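Side-chain contacts in signal recognition particle receptor beta subunit (Mus musculus, PDB 2FH5), which binds GTP and, as part of the signal recognition particle receptor, helps direct nascent secretory proteins to the endoplasmic reticulum membrane: residues B[19-22]-B[23-27]; B[69-72]-B[73-77]; B[88-91]-B[92-95]; B[201-204]-B[205-209]. All coordinates share one frame; numbering follows the deposited sequence.

How the contacts relate
All four contacts are local, each lying within one continuous stretch, so they follow in series along the chain and none nests in or crosses another. Contact 1 spans the first turns of helix 20-29, on the phosphates of GTP. Contact 2 lies at the C-terminal part of helix 65-75, about 19 Å from contact 1 between centres. Contact 3 joins strand 79-87 to the first turn of helix 91-110, and contact 4 leads the loop after strand 184-188 into helix 204-213. Contacts 1 and 4 touch, with Leu27 CD2 3.5 Å from Glu207 CG, tying helices 20-29 and 204-213 together. Contacts 2 and 4 lie on opposite sides of the chain's centre.

Contact 1 of 4, residues B[19-22]-B[23-27]; sequences GKTL and LFVRL. With MG (magnesium ion), chain C; GTP (guanosine-5'-triphosphate), chain D.
Leu23, Phe24, Val25 and Arg26 donate their amides in turn to the carbonyl oxygens of Gly19, Lys20, Thr21 and Leu22, forming regular i to i+4 helical bonds; Arg26 N meets Leu22 O at 2.9 Å with an N-H...O angle of 172°. At the other end of this turn, the amides of Gly19, Lys20, Thr21 and Leu22 all point at GTP phosphate oxygens, as in the Walker A P-loop. Gly19, at the N-cap position, leaves room for the guanine base. The Lys20 chain, bent at chi3 and chi4, curls back so that NZ bridges two phosphates, 2.6 Å from GTP O3G and 2.8 Å from GTP O1B; Gly14 O holds it as well. Thr21 OG1 lies anti to its own carbonyl carbon (chi1 -58°) and binds magnesium at 2.2 Å, while Asp60 grips the same oxygen and Ser38 shares the metal. Leu22 CD2 lies against the ribose and base, 3.5 Å from GTP O2'. Behind this polar front, Val25 CG2 packs 3.2 Å from Thr21 O, and Thr21 O also lies at the edge of the Phe24 ring. Another protein chain packs on Phe24 and Val25. Within the subunit, Phe24 rests on Leu58 of strand 55-60, Leu23 on Val85 of strand 79-87, and Leu27 on Leu206 and Leu210 of helix 204-213.

Contact 2 of 4, residues B[69-72]-B[73-77]; sequences FQLL and DRFKS
Leu71 CD2 sits over one face of the Arg74 guanidinium, 4.0 Å above its plane and displaced toward the rim. The Phe75 ring has Arg74 CD over one face in turn, 3.8 Å above the plane, so aliphatic groups lie against both flat systems. The amide of Gln70 runs alongside Arg74 and points the same way, yet its plane is turned 51° from that of the guanidinium. Gln70 NE2 comes within 3.6 Å of Arg74 NH2, obliquely to the guanidinium. Leu71 also lies beside Phe75, Leu71 CD2 touching Phe75 CE2 at 3.7 Å, while Leu71 O lies obliquely to the ring near Phe75 CD2.

Asp73 turns its carboxylate back toward Phe69 O, placing OD2 3.1 Å from that oxygen. Two acceptors meet there, a proximity that probably costs some electrostatic energy. Lys76 makes a weak, long salt bridge, NZ to Asp73 OD1 at 3.5 Å, which may partly offset this. The lysine CG stands between its backbone N and carbonyl carbon (chi1 60°), from where the extended chain passes Leu72 O. Lys76 N donates to Leu72 O at 2.8 Å, and the amide of Phe75 makes a weak bond to the same oxygen.

Helix 65-75 follows Gly63 of the GTP site, where Ras-like GTPases carry switch II. Leu72 packs on Val105 of helix 91-110 and, with Phe75, on Leu11 of strand 9-13, and the Phe69 ring meets Phe101 nearly at right angles.

Contact 3 of 4, residues B[88-91]-B[92-95]; sequences SAAF and QREV
Phe91 and Val95, one helical turn apart, cross obliquely, and the aromatic side chain can be followed outward along this contact. Its CB lies beside Gln92 N, a closeness set by the peptide link. CG is anti to the backbone N (chi1 -173°), which swings the ring along the flank of the helix. CG and CD2 still lie near Gln92 N, approached obliquely. Further out, CE1 and CE2 come close to Val95 CG1, and the tip, CZ, is the nearest ring atom to it at 3.6 Å. Val95 CG2 stands over one face of the ring and is pressed to 3.0 Å from Phe91 O, a tight approach to the carbonyl that accepts a weak bond from Val95 N.

The segment 88-91 carries the chain from strand 79-87 into helix 91-110 of this P-loop GTPase fold. On the loop side Ser88 OG bonds to the backbone of Asn123, one of the GTP-binding residues.

Ala90, just ahead of the helix, gives its carbonyl to Glu94 N at 3.1 Å with an N-H...O angle of 150°, and more weakly to Arg93 N. Its methyl touches two charged ends, 3.4 Å from Glu94 OE2 and 3.5 Å from Arg93 NH1. These ends form a salt bridge, Arg93 NH2 to Glu94 OE2 at 3.3 Å, in which the carboxylate oxygen lies well out of the guanidinium plane, so the attraction is between charges alone. Glu94 CG is centred over one guanidinium face. Helix 133-150 packs on Phe91 through Ile136, Gln139 and Leu140.

Contact 4 of 4, residues B[201-204]-B[205-209]; sequences ADIQ and DLEKW
Ile203 and Glu207 meet at an oblique angle, the CG1 and CD1 arm of the isoleucine lying across the carboxylate of Glu207. Glu207 OE2 is 3.6 Å from Ile203 CG1, and Glu207 CD is 3.8 Å from Ile203 CD1. The arm gets there because CG1 lies between the backbone N and the carbonyl carbon (chi1 56°). Glu207 CG meanwhile leans on Ile203 O at 3.2 Å, the same oxygen that takes a near-straight hydrogen bond from Glu207 N at 3.0 Å. Gln204 adds a looser neighbour: its NE2 stands 4.1 Å from Glu207 OE2, with the amide and carboxylate planes almost perpendicular. Its carbonyl accepts a bond from Lys208 N at 2.9 Å.

In the next shell, Tyr46 OH bonds to Glu207 OE1 and would help fix the turn of the carboxylate. Leu23 of helix 20-29 packs on Ile203, while Leu206 rests on Leu119 of strand 117-123 and Trp209 reaches Val83 of strand 79-87. This is the first turn of a helix, with Ile203 at its N-cap position: the opening of helix 204-213, which packs against the central sheet of the P-loop GTPase fold.

Contact 1 of 4, residues B[19-22]-B[23-27]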
loop_
_atom_site.group_PDB
_atom_site.type_symbol
_atom_site.label_atom_id
_atom_site.label_comp_id
_atom_site.label_asym_id
_atom_site.label_seq_id
_atom_site.Cartn_x
_atom_site.Cartn_y
_atom_site.Cartn_z
ATOM N N GLY B 19 -3.421 5.464 1.089
ATOM C CA GLY B 19 -3.942 4.947 -0.167
ATOM C C GLY B 19 -2.926 4.843 -1.295
ATOM O O GLY B 19 -3.306 4.799 -2.464
ATOM N N LYS B 20 -1.643 4.794 -0.961
ATOM C CA LYS B 20 -0.601 4.756 -1.986
ATOM C C LYS B 20 -0.713 3.562 -2.903
ATOM O O LYS B 20 -0.666 3.713 -4.119
ATOM C CB LYS B 20 0.813 4.788 -1.357
ATOM C CG LYS B 20 1.121 6.062 -0.536
ATOM C CD LYS B 20 2.474 5.972 0.215
ATOM C CE LYS B 20 2.525 4.822 1.225
ATOM N NZ LYS B 20 1.498 4.924 2.297
ATOM N N THR B 21 -0.886 2.374 -2.328
ATOM C CA THR B 21 -0.967 1.191 -3.150
ATOM C C THR B 21 -2.220 1.137 -3.996
ATOM O O THR B 21 -2.143 0.709 -5.140
ATOM C CB THR B 21 -0.843 -0.071 -2.302
ATOM O OG1 THR B 21 0.402 -0.016 -1.618
ATOM C CG2 THR B 21 -0.814 -1.324 -3.184
ATOM N N LEU B 22 -3.367 1.556 -3.451
ATOM C CA LEU B 22 -4.582 1.516 -4.245
ATOM C C LEU B 22 -4.488 2.510 -5.411
ATOM O O LEU B 22 -4.895 2.171 -6.513
ATOM C CB LEU B 22 -5.822 1.794 -3.409
ATOM C CG LEU B 22 -7.095 1.485 -4.219
ATOM C CD1 LEU B 22 -6.991 0.109 -4.811
ATOM C CD2 LEU B 22 -8.353 1.569 -3.354
ATOM N N LEU B 23 -3.932 3.707 -5.194
ATOM C CA LEU B 23 -3.788 4.671 -6.292
ATOM C C LEU B 23 -2.895 4.067 -7.354
ATOM O O LEU B 23 -3.182 4.145 -8.537
ATOM C CB LEU B 23 -3.146 5.972 -5.818
ATOM C CG LEU B 23 -4.031 6.957 -5.074
ATOM C CD1 LEU B 23 -3.212 8.148 -4.653
ATOM C CD2 LEU B 23 -5.164 7.380 -5.985
ATOM N N PHE B 24 -1.795 3.476 -6.904
ATOM C CA PHE B 24 -0.820 2.823 -7.761
ATOM C C PHE B 24 -1.551 1.803 -8.656
ATOM O O PHE B 24 -1.341 1.773 -9.870
ATOM C CB PHE B 24 0.219 2.157 -6.842
ATOM C CG PHE B 24 1.276 1.347 -7.535
ATOM C CD1 PHE B 24 2.365 1.954 -8.134
ATOM C CD2 PHE B 24 1.252 -0.044 -7.465
ATOM C CE1 PHE B 24 3.440 1.184 -8.649
ATOM C CE2 PHE B 24 2.316 -0.824 -7.978
ATOM C CZ PHE B 24 3.406 -0.207 -8.563
ATOM N N VAL B 25 -2.421 0.992 -8.057
ATOM C CA VAL B 25 -3.176 -0.022 -8.796
ATOM C C VAL B 25 -4.151 0.618 -9.789
ATOM O O VAL B 25 -4.220 0.236 -10.950
ATOM C CB VAL B 25 -3.977 -0.943 -7.826
ATOM C CG1 VAL B 25 -4.918 -1.849 -8.613
ATOM C CG2 VAL B 25 -3.015 -1.780 -6.998
ATOM N N ARG B 26 -4.916 1.578 -9.309
ATOM C CA ARG B 26 -5.876 2.297 -10.124
ATOM C C ARG B 26 -5.237 2.953 -11.364
ATOM O O ARG B 26 -5.860 3.007 -12.424
ATOM C CB ARG B 26 -6.529 3.384 -9.286
ATOM C CG ARG B 26 -7.911 3.683 -9.703
ATOM C CD ARG B 26 -8.813 2.808 -8.903
ATOM N NE ARG B 26 -9.918 2.281 -9.688
ATOM C CZ ARG B 26 -10.915 1.581 -9.164
ATOM N NH1 ARG B 26 -10.930 1.348 -7.851
ATOM N NH2 ARG B 26 -11.866 1.084 -9.952
ATOM N N LEU B 27 -4.009 3.456 -11.218
ATOM C CA LEU B 27 -3.307 4.115 -12.309
ATOM C C LEU B 27 -2.818 3.125 -13.341
ATOM O O LEU B 27 -2.775 3.423 -14.531
ATOM C CB LEU B 27 -2.096 4.913 -11.788
ATOM C CG LEU B 27 -2.396 6.261 -11.128
ATOM C CD1 LEU B 27 -1.178 6.792 -10.420
ATOM C CD2 LEU B 27 -2.856 7.245 -12.175
HETATM MG MG MG C . 0.865 0.153 0.479
HETATM P PG GTP D . 0.804 1.395 3.494
HETATM O O1G GTP D . 0.632 0.978 4.874
HETATM O O2G GTP D . 1.170 0.270 2.582
HETATM O O3G GTP D . 1.818 2.555 3.396
HETATM O O3B GTP D . -0.783 1.918 3.061
HETATM P PB GTP D . -1.217 2.461 1.696
HETATM O O1B GTP D . -1.080 3.949 1.660
HETATM O O2B GTP D . -0.525 1.808 0.516
HETATM O O3A GTP D . -2.774 2.112 1.771
HETATM P PA GTP D . -3.659 1.254 0.791
HETATM O O1A GTP D . -3.492 1.641 -0.575
HETATM O O2A GTP D . -3.409 -0.212 1.013
HETATM O "O5'" GTP D . -5.072 1.759 1.299
HETATM C "C5'" GTP D . -5.446 1.475 2.637
HETATM C "C4'" GTP D . -6.952 1.226 2.698
HETATM O "O4'" GTP D . -7.686 2.388 2.252
HETATM C "C3'" GTP D . -7.438 0.090 1.792
HETATM O "O3'" GTP D . -8.483 -0.684 2.446
HETATM C "C2'" GTP D . -7.943 0.814 0.577
HETATM O "O2'" GTP D . -8.833 0.060 -0.271
HETATM C "C1'" GTP D . -8.544 2.098 1.151
HETATM N N9 GTP D . -8.484 3.245 0.263
HETATM C C8 GTP D . -7.366 3.679 -0.458
HETATM N N7 GTP D . -7.665 4.767 -1.165
HETATM C C5 GTP D . -9.020 5.059 -0.900
HETATM C C6 GTP D . -9.898 6.069 -1.333
HETATM O O6 GTP D . -9.699 7.004 -2.085
HETATM N N1 GTP D . -11.231 6.033 -0.841
HETATM C C2 GTP D . -11.685 5.059 0.030
HETATM N N2 GTP D . -12.984 5.088 0.437
HETATM N N3 GTP D . -10.828 4.091 0.451
HETATM C C4 GTP D . -9.519 4.098 -0.017
HETATM O O HOH W 1 2.491 1.424 0.102
HETATM O O HOH W 2 -0.825 -1.036 0.780
#

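Contact 2 of 4, residues B[69-72]-B[73-77]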
loop_
_atom_site.group_PDB
_atom_site.type_symbol
_atom_site.label_atom_id
_atom_site.label_comp_id
_atom_site.label_asym_id
_atom_site.label_seq_id
_atom_site.Cartn_x
_atom_site.Cartn_y
_atom_site.Cartn_z
ATOM N N PHE B 69 11.694 6.335 5.604
ATOM C CA PHE B 69 12.895 7.104 5.253
ATOM C C PHE B 69 14.000 6.268 4.643
ATOM O O PHE B 69 14.683 6.711 3.725
ATOM C CB PHE B 69 13.413 7.858 6.473
ATOM C CG PHE B 69 12.396 8.762 7.068
ATOM C CD1 PHE B 69 11.885 9.833 6.326
ATOM C CD2 PHE B 69 11.886 8.513 8.341
ATOM C CE1 PHE B 69 10.870 10.645 6.840
ATOM C CE2 PHE B 69 10.868 9.318 8.874
ATOM C CZ PHE B 69 10.361 10.386 8.120
ATOM N N GLN B 70 14.181 5.064 5.151
ATOM C CA GLN B 70 15.195 4.191 4.600
ATOM C C GLN B 70 14.950 4.073 3.089
ATOM O O GLN B 70 15.879 4.213 2.293
ATOM C CB GLN B 70 15.107 2.813 5.261
ATOM C CG GLN B 70 16.202 1.854 4.829
ATOM C CD GLN B 70 15.688 0.439 4.588
ATOM O OE1 GLN B 70 14.981 -0.137 5.430
ATOM N NE2 GLN B 70 16.046 -0.133 3.433
ATOM N N LEU B 71 13.699 3.842 2.692
ATOM C CA LEU B 71 13.369 3.710 1.271
ATOM C C LEU B 71 13.261 5.010 0.486
ATOM O O LEU B 71 13.528 5.001 -0.712
ATOM C CB LEU B 71 12.092 2.896 1.080
ATOM C CG LEU B 71 12.316 1.388 1.236
ATOM C CD1 LEU B 71 10.996 0.674 1.451
ATOM C CD2 LEU B 71 13.024 0.877 0.009
ATOM N N LEU B 72 12.859 6.112 1.124
ATOM C CA LEU B 72 12.812 7.377 0.404
ATOM C C LEU B 72 14.273 7.749 0.090
ATOM O O LEU B 72 14.578 8.200 -1.020
ATOM C CB LEU B 72 12.143 8.484 1.232
ATOM C CG LEU B 72 12.128 9.920 0.646
ATOM C CD1 LEU B 72 11.456 9.976 -0.723
ATOM C CD2 LEU B 72 11.395 10.833 1.590
ATOM N N ASP B 73 15.176 7.549 1.055
ATOM C CA ASP B 73 16.600 7.839 0.831
ATOM C C ASP B 73 17.122 7.023 -0.345
ATOM O O ASP B 73 17.858 7.537 -1.186
ATOM C CB ASP B 73 17.471 7.462 2.033
ATOM C CG ASP B 73 17.261 8.367 3.234
ATOM O OD1 ASP B 73 16.937 9.567 3.036
ATOM O OD2 ASP B 73 17.444 7.875 4.381
ATOM N N ARG B 74 16.749 5.744 -0.400
ATOM C CA ARG B 74 17.226 4.873 -1.465
ATOM C C ARG B 74 16.777 5.266 -2.870
ATOM O O ARG B 74 17.536 5.115 -3.820
ATOM C CB ARG B 74 16.820 3.418 -1.192
ATOM C CG ARG B 74 17.328 2.456 -2.249
ATOM C CD ARG B 74 16.632 1.111 -2.237
ATOM N NE ARG B 74 16.957 0.321 -1.057
ATOM C CZ ARG B 74 16.609 -0.954 -0.898
ATOM N NH1 ARG B 74 15.927 -1.585 -1.854
ATOM N NH2 ARG B 74 16.935 -1.596 0.221
ATOM N N PHE B 75 15.562 5.784 -3.010
ATOM C CA PHE B 75 15.058 6.140 -4.329
ATOM C C PHE B 75 14.981 7.625 -4.671
ATOM O O PHE B 75 14.702 7.962 -5.828
ATOM C CB PHE B 75 13.652 5.549 -4.525
ATOM C CG PHE B 75 13.616 4.045 -4.595
ATOM C CD1 PHE B 75 14.122 3.366 -5.709
ATOM C CD2 PHE B 75 13.096 3.296 -3.536
ATOM C CE1 PHE B 75 14.111 1.953 -5.761
ATOM C CE2 PHE B 75 13.084 1.897 -3.583
ATOM C CZ PHE B 75 13.592 1.230 -4.698
ATOM N N LYS B 76 15.199 8.518 -3.704
ATOM C CA LYS B 76 15.050 9.944 -3.993
ATOM C C LYS B 76 15.847 10.516 -5.164
ATOM O O LYS B 76 15.290 11.266 -5.975
ATOM C CB LYS B 76 15.298 10.792 -2.740
ATOM C CG LYS B 76 16.656 10.644 -2.115
ATOM C CD LYS B 76 16.774 11.510 -0.876
ATOM C CE LYS B 76 18.126 11.332 -0.209
ATOM N NZ LYS B 76 18.231 12.104 1.070
ATOM N N SER B 77 17.126 10.159 -5.284
ATOM C CA SER B 77 17.930 10.698 -6.383
ATOM C C SER B 77 17.435 10.278 -7.776
ATOM O O SER B 77 17.820 10.890 -8.773
ATOM C CB SER B 77 19.404 10.319 -6.208
ATOM O OG SER B 77 19.604 8.930 -6.394
#

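Contact 3 of 4, residues B[88-91]-B[92-95]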
loop_
_atom_site.group_PDB
_atom_site.type_symbol
_atom_site.label_atom_id
_atom_site.label_comp_id
_atom_site.label_asym_id
_atom_site.label_seq_id
_atom_site.Cartn_x
_atom_site.Cartn_y
_atom_site.Cartn_z
ATOM N N SER B 88 -7.606 12.192 3.178
ATOM C CA SER B 88 -8.370 13.404 3.458
ATOM C C SER B 88 -9.469 13.281 4.522
ATOM O O SER B 88 -9.860 14.270 5.154
ATOM C CB SER B 88 -8.939 13.923 2.147
ATOM O OG SER B 88 -7.877 14.082 1.213
ATOM N N ALA B 89 -9.941 12.060 4.740
ATOM C CA ALA B 89 -10.996 11.794 5.725
ATOM C C ALA B 89 -10.446 11.674 7.137
ATOM O O ALA B 89 -11.137 11.976 8.093
ATOM C CB ALA B 89 -11.752 10.502 5.354
ATOM N N ALA B 90 -9.206 11.215 7.273
ATOM C CA ALA B 90 -8.605 11.063 8.594
ATOM C C ALA B 90 -7.655 12.228 8.897
ATOM O O ALA B 90 -7.011 12.267 9.958
ATOM C CB ALA B 90 -7.838 9.733 8.678
ATOM N N PHE B 91 -7.581 13.174 7.970
ATOM C CA PHE B 91 -6.687 14.297 8.117
ATOM C C PHE B 91 -6.744 15.011 9.474
ATOM O O PHE B 91 -5.700 15.251 10.089
ATOM C CB PHE B 91 -6.917 15.286 6.983
ATOM C CG PHE B 91 -5.920 16.385 6.956
ATOM C CD1 PHE B 91 -4.591 16.121 6.654
ATOM C CD2 PHE B 91 -6.281 17.675 7.325
ATOM C CE1 PHE B 91 -3.633 17.121 6.729
ATOM C CE2 PHE B 91 -5.324 18.686 7.401
ATOM C CZ PHE B 91 -3.999 18.406 7.104
ATOM N N GLN B 92 -7.946 15.333 9.951
ATOM C CA GLN B 92 -8.093 16.031 11.229
ATOM C C GLN B 92 -7.335 15.397 12.399
ATOM O O GLN B 92 -6.723 16.110 13.202
ATOM C CB GLN B 92 -9.571 16.168 11.606
ATOM C CG GLN B 92 -10.396 16.903 10.564
ATOM C CD GLN B 92 -10.135 18.415 10.526
ATOM O OE1 GLN B 92 -8.981 18.872 10.536
ATOM N NE2 GLN B 92 -11.220 19.197 10.462
ATOM N N ARG B 93 -7.371 14.076 12.521
ATOM C CA ARG B 93 -6.661 13.465 13.633
ATOM C C ARG B 93 -5.191 13.207 13.336
ATOM O O ARG B 93 -4.357 13.200 14.237
ATOM C CB ARG B 93 -7.357 12.171 14.084
ATOM C CG ARG B 93 -7.806 11.234 12.976
ATOM C CD ARG B 93 -8.209 9.861 13.541
ATOM N NE ARG B 93 -7.084 8.920 13.591
ATOM C CZ ARG B 93 -6.874 7.966 12.686
ATOM N NH1 ARG B 93 -7.719 7.828 11.670
ATOM N NH2 ARG B 93 -5.816 7.163 12.781
ATOM N N GLU B 94 -4.860 13.062 12.059
ATOM C CA GLU B 94 -3.488 12.757 11.666
ATOM C C GLU B 94 -2.589 13.920 11.271
ATOM O O GLU B 94 -1.403 13.708 11.012
ATOM C CB GLU B 94 -3.527 11.735 10.525
ATOM C CG GLU B 94 -4.130 10.383 10.921
ATOM C CD GLU B 94 -4.449 9.529 9.717
ATOM O OE1 GLU B 94 -4.169 9.967 8.576
ATOM O OE2 GLU B 94 -4.988 8.424 9.900
ATOM N N VAL B 95 -3.136 15.138 11.250
ATOM C CA VAL B 95 -2.383 16.335 10.830
ATOM C C VAL B 95 -0.926 16.414 11.216
ATOM O O VAL B 95 -0.069 16.680 10.377
ATOM C CB VAL B 95 -2.978 17.669 11.351
ATOM C CG1 VAL B 95 -2.632 18.762 10.368
ATOM C CG2 VAL B 95 -4.472 17.564 11.574
#

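Contact 4 of 4, residues B[201-204]-B[205-209]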
loop_
_atom_site.group_PDB
_atom_site.type_symbol
_atom_site.label_atom_id
_atom_site.label_comp_id
_atom_site.label_asym_id
_atom_site.label_seq_id
_atom_site.Cartn_x
_atom_site.Cartn_y
_atom_site.Cartn_z
ATOM N N ALA B 201 -12.744 4.859 -10.271
ATOM C CA ALA B 201 -12.292 5.904 -9.365
ATOM C C ALA B 201 -12.256 7.296 -10.005
ATOM O O ALA B 201 -12.582 7.476 -11.184
ATOM C CB ALA B 201 -10.906 5.540 -8.824
ATOM N N ASP B 202 -11.863 8.275 -9.193
ATOM C CA ASP B 202 -11.743 9.659 -9.619
ATOM C C ASP B 202 -10.282 10.083 -9.515
ATOM O O ASP B 202 -9.871 10.694 -8.534
ATOM C CB ASP B 202 -12.623 10.562 -8.747
ATOM C CG ASP B 202 -12.395 12.046 -9.025
ATOM O OD1 ASP B 202 -12.103 12.414 -10.197
ATOM O OD2 ASP B 202 -12.516 12.845 -8.066
ATOM N N ILE B 203 -9.502 9.751 -10.537
ATOM C CA ILE B 203 -8.089 10.094 -10.556
ATOM C C ILE B 203 -7.713 10.898 -11.803
ATOM O O ILE B 203 -6.553 10.906 -12.228
ATOM C CB ILE B 203 -7.200 8.803 -10.471
ATOM C CG1 ILE B 203 -7.547 7.825 -11.601
ATOM C CG2 ILE B 203 -7.419 8.106 -9.137
ATOM C CD1 ILE B 203 -6.466 6.759 -11.829
ATOM N N GLN B 204 -8.701 11.579 -12.380
ATOM C CA GLN B 204 -8.504 12.397 -13.584
ATOM C C GLN B 204 -7.413 13.451 -13.431
ATOM O O GLN B 204 -6.484 13.529 -14.241
ATOM C CB GLN B 204 -9.816 13.084 -13.953
ATOM C CG GLN B 204 -10.841 12.151 -14.566
ATOM C CD GLN B 204 -10.468 11.744 -15.985
ATOM O OE1 GLN B 204 -10.450 12.581 -16.897
ATOM N NE2 GLN B 204 -10.159 10.458 -16.180
ATOM N N ASP B 205 -7.527 14.268 -12.390
ATOM C CA ASP B 205 -6.535 15.310 -12.149
ATOM C C ASP B 205 -5.141 14.756 -11.951
ATOM O O ASP B 205 -4.172 15.329 -12.460
ATOM C CB ASP B 205 -6.925 16.148 -10.938
ATOM C CG ASP B 205 -8.130 17.012 -11.205
ATOM O OD1 ASP B 205 -8.399 17.270 -12.403
ATOM O OD2 ASP B 205 -8.792 17.443 -10.232
ATOM N N LEU B 206 -5.048 13.646 -11.213
ATOM C CA LEU B 206 -3.768 12.996 -10.935
ATOM C C LEU B 206 -3.097 12.512 -12.219
ATOM O O LEU B 206 -1.893 12.694 -12.405
ATOM C CB LEU B 206 -3.982 11.825 -9.973
ATOM C CG LEU B 206 -2.779 10.939 -9.635
ATOM C CD1 LEU B 206 -1.777 11.744 -8.847
ATOM C CD2 LEU B 206 -3.247 9.725 -8.830
ATOM N N GLU B 207 -3.871 11.887 -13.101
ATOM C CA GLU B 207 -3.319 11.425 -14.377
ATOM C C GLU B 207 -2.971 12.652 -15.234
ATOM O O GLU B 207 -2.026 12.615 -16.017
ATOM C CB GLU B 207 -4.313 10.525 -15.117
ATOM C CG GLU B 207 -4.747 9.302 -14.320
ATOM C CD GLU B 207 -5.513 8.274 -15.147
ATOM O OE1 GLU B 207 -4.864 7.435 -15.812
ATOM O OE2 GLU B 207 -6.765 8.313 -15.132
ATOM N N LYS B 208 -3.727 13.738 -15.084
ATOM C CA LYS B 208 -3.419 14.953 -15.830
ATOM C C LYS B 208 -2.050 15.451 -15.369
ATOM O O LYS B 208 -1.158 15.657 -16.187
ATOM C CB LYS B 208 -4.480 16.035 -15.593
ATOM C CG LYS B 208 -5.224 16.460 -16.865
ATOM C CD LYS B 208 -6.195 17.642 -16.629
ATOM C CE LYS B 208 -7.014 17.977 -17.899
ATOM N NZ LYS B 208 -8.003 19.098 -17.743
ATOM N N TRP B 209 -1.878 15.620 -14.056
ATOM C CA TRP B 209 -0.603 16.086 -13.493
ATOM C C TRP B 209 0.551 15.166 -13.865
ATOM O O TRP B 209 1.627 15.631 -14.240
ATOM C CB TRP B 209 -0.691 16.181 -11.969
ATOM C CG TRP B 209 0.572 16.674 -11.286
ATOM C CD1 TRP B 209 0.922 17.968 -11.044
ATOM C CD2 TRP B 209 1.613 15.864 -10.708
ATOM N NE1 TRP B 209 2.110 18.020 -10.347
ATOM C CE2 TRP B 209 2.552 16.744 -10.128
ATOM C CE3 TRP B 209 1.834 14.482 -10.623
ATOM C CZ2 TRP B 209 3.700 16.282 -9.463
ATOM C CZ3 TRP B 209 2.979 14.024 -9.959
ATOM C CH2 TRP B 209 3.892 14.924 -9.391
#